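Local coordinates for protein SusD homolog (Bacteroides thetaiotaomicron VPI-5482, PDB 3FDH) that probably binds glycans at the outer membrane for uptake, as a member of the SusD/RagB family of sugar-binding lipoproteins, at residues S163-A168 with Y199-R204. Sequence-based numbering, arbitrary orientation.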
loop_
_atom_site.group_PDB
_atom_site.type_symbol
_atom_site.label_atom_id
_atom_site.label_comp_id
_atom_site.label_asym_id
_atom_site.label_seq_id
_atom_site.Cartn_x
_atom_site.Cartn_y
_atom_site.Cartn_z
ATOM N N SER A 163 -20.596 1.490 -0.590
ATOM C CA SER A 163 -21.712 2.118 0.098
ATOM C C SER A 163 -21.203 3.150 1.090
ATOM O O SER A 163 -21.731 4.262 1.191
ATOM C CB SER A 163 -22.562 1.052 0.770
ATOM O OG SER A 163 -23.633 1.634 1.494
ATOM N N TYR A 164 -20.151 2.796 1.803
ATOM C CA TYR A 164 -19.522 3.737 2.718
ATOM C C TYR A 164 -19.009 4.966 1.987
ATOM O O TYR A 164 -19.116 6.096 2.471
ATOM C CB TYR A 164 -18.385 3.117 3.528
ATOM C CG TYR A 164 -18.832 2.422 4.807
ATOM C CD1 TYR A 164 -19.686 3.038 5.692
ATOM C CD2 TYR A 164 -18.321 1.178 5.157
ATOM C CE1 TYR A 164 -20.070 2.407 6.863
ATOM C CE2 TYR A 164 -18.693 0.541 6.334
ATOM C CZ TYR A 164 -19.563 1.155 7.178
ATOM O OH TYR A 164 -19.944 0.513 8.345
ATOM N N LEU A 165 -18.451 4.743 0.807
ATOM C CA LEU A 165 -17.841 5.832 0.026
ATOM C C LEU A 165 -18.945 6.735 -0.507
ATOM O O LEU A 165 -18.837 7.959 -0.487
ATOM C CB LEU A 165 -16.947 5.306 -1.111
ATOM C CG LEU A 165 -15.624 4.657 -0.637
ATOM C CD1 LEU A 165 -14.832 4.044 -1.791
ATOM C CD2 LEU A 165 -14.785 5.689 0.151
ATOM N N ASP A 166 -20.044 6.128 -0.904
ATOM C CA ASP A 166 -21.163 6.929 -1.418
ATOM C C ASP A 166 -21.728 7.771 -0.292
ATOM O O ASP A 166 -22.055 8.946 -0.472
ATOM C CB ASP A 166 -22.227 6.056 -2.058
ATOM C CG ASP A 166 -21.794 5.500 -3.394
ATOM O OD1 ASP A 166 -20.891 6.082 -4.048
ATOM O OD2 ASP A 166 -22.382 4.475 -3.785
ATOM N N ASP A 167 -21.810 7.173 0.888
ATOM C CA ASP A 167 -22.332 7.888 2.068
ATOM C C ASP A 167 -21.417 9.057 2.341
ATOM O O ASP A 167 -21.839 10.179 2.576
ATOM C CB ASP A 167 -22.340 7.006 3.307
ATOM C CG ASP A 167 -23.409 5.931 3.273
ATOM O OD1 ASP A 167 -24.299 5.988 2.404
ATOM O OD2 ASP A 167 -23.356 5.020 4.132
ATOM N N ALA A 168 -20.135 8.737 2.337
ATOM C CA ALA A 168 -19.090 9.738 2.549
ATOM C C ALA A 168 -19.186 10.916 1.577
ATOM O O ALA A 168 -19.071 12.093 1.959
ATOM C CB ALA A 168 -17.699 9.095 2.436
ATOM N N TYR A 199 -13.194 9.718 -4.023
ATOM C CA TYR A 199 -13.278 9.383 -5.461
ATOM C C TYR A 199 -12.078 8.604 -5.908
ATOM O O TYR A 199 -12.159 7.762 -6.789
ATOM C CB TYR A 199 -13.442 10.625 -6.356
ATOM C CG TYR A 199 -14.878 11.045 -6.443
ATOM C CD1 TYR A 199 -15.814 10.260 -7.120
ATOM C CD2 TYR A 199 -15.314 12.207 -5.837
ATOM C CE1 TYR A 199 -17.130 10.617 -7.180
ATOM C CE2 TYR A 199 -16.649 12.594 -5.913
ATOM C CZ TYR A 199 -17.543 11.793 -6.577
ATOM O OH TYR A 199 -18.858 12.184 -6.638
ATOM N N GLY A 200 -10.953 8.896 -5.280
ATOM C CA GLY A 200 -9.697 8.211 -5.607
ATOM C C GLY A 200 -9.847 6.792 -5.219
ATOM O O GLY A 200 -9.445 5.868 -5.977
ATOM N N LEU A 201 -10.523 6.585 -4.076
ATOM C CA LEU A 201 -10.723 5.195 -3.570
ATOM C C LEU A 201 -11.736 4.441 -4.446
ATOM O O LEU A 201 -11.613 3.239 -4.708
ATOM C CB LEU A 201 -11.128 5.186 -2.090
ATOM C CG LEU A 201 -10.059 5.589 -1.068
ATOM C CD1 LEU A 201 -10.680 5.657 0.335
ATOM C CD2 LEU A 201 -8.884 4.627 -1.106
ATOM N N LYS A 202 -12.738 5.165 -4.930
ATOM C CA LYS A 202 -13.676 4.571 -5.858
ATOM C C LYS A 202 -12.949 4.103 -7.107
ATOM O O LYS A 202 -13.273 3.088 -7.688
ATOM C CB LYS A 202 -14.842 5.510 -6.225
ATOM C CG LYS A 202 -15.873 5.606 -5.072
ATOM C CD LYS A 202 -17.198 6.244 -5.433
ATOM C CE LYS A 202 -18.058 5.289 -6.185
ATOM N NZ LYS A 202 -19.429 5.789 -6.369
ATOM N N ALA A 203 -11.937 4.827 -7.514
ATOM C CA ALA A 203 -11.170 4.420 -8.691
ATOM C C ALA A 203 -10.387 3.163 -8.347
ATOM O O ALA A 203 -10.415 2.160 -9.072
ATOM C CB ALA A 203 -10.255 5.525 -9.154
ATOM N N ARG A 204 -9.686 3.204 -7.214
ATOM C CA ARG A 204 -8.858 2.056 -6.801
ATOM C C ARG A 204 -9.681 0.796 -6.725
ATOM O O ARG A 204 -9.296 -0.279 -7.198
ATOM C CB ARG A 204 -8.221 2.311 -5.423
ATOM C CG ARG A 204 -7.576 1.074 -4.786
ATOM C CD ARG A 204 -7.089 1.366 -3.348
ATOM N NE ARG A 204 -5.813 2.103 -3.258
ATOM C CZ ARG A 204 -5.196 2.329 -2.102
ATOM N NH1 ARG A 204 -5.739 1.921 -0.962
ATOM N NH2 ARG A 204 -4.031 2.921 -2.073
HETATM O O HOH W 1 -22.174 3.667 -6.336
#
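K202 reaches from helix 191-208 to D166 on helix 154-171 and closes a salt bridge there, NZ to OD1 at 2.8 Å. The ammonium meets the syn lone pair of OD1, on the side of the other carboxylate oxygen. A water donates to D166 OD2 at 2.7 Å and accepts a weak bond from K202 NZ, so both carboxylate oxygens are engaged. With its chain bent at chi3 (77°), the lysine crosses the D166 side chain at about a right angle and brings NZ to OD1, while its aliphatic part runs alongside L165 in the opposite sense. L165 CD1 sits 3.8 Å from K202 CG and 3.9 Å from L201 CB; its CD2 branch lies 4.1 Å from L201 CD1. Without the lysine chain, as with an alanine here, D166 would probably lose its countercharge and L165 CD1 part of its cover. The axes of the two segments approach to 10.2 Å and run nearly antiparallel, at 158°. Around the pair, L165 touches A117 of helix 106-127, L201 meets the loop residue M333, and K202 packs on Y226 of helix 216-228, within a helix-rich part of the fold, consistent with the TPR-like scaffold of SusD proteins. Buried leucines thus join the two helices beside a partly exposed ion pair, and the lysine serves both layers.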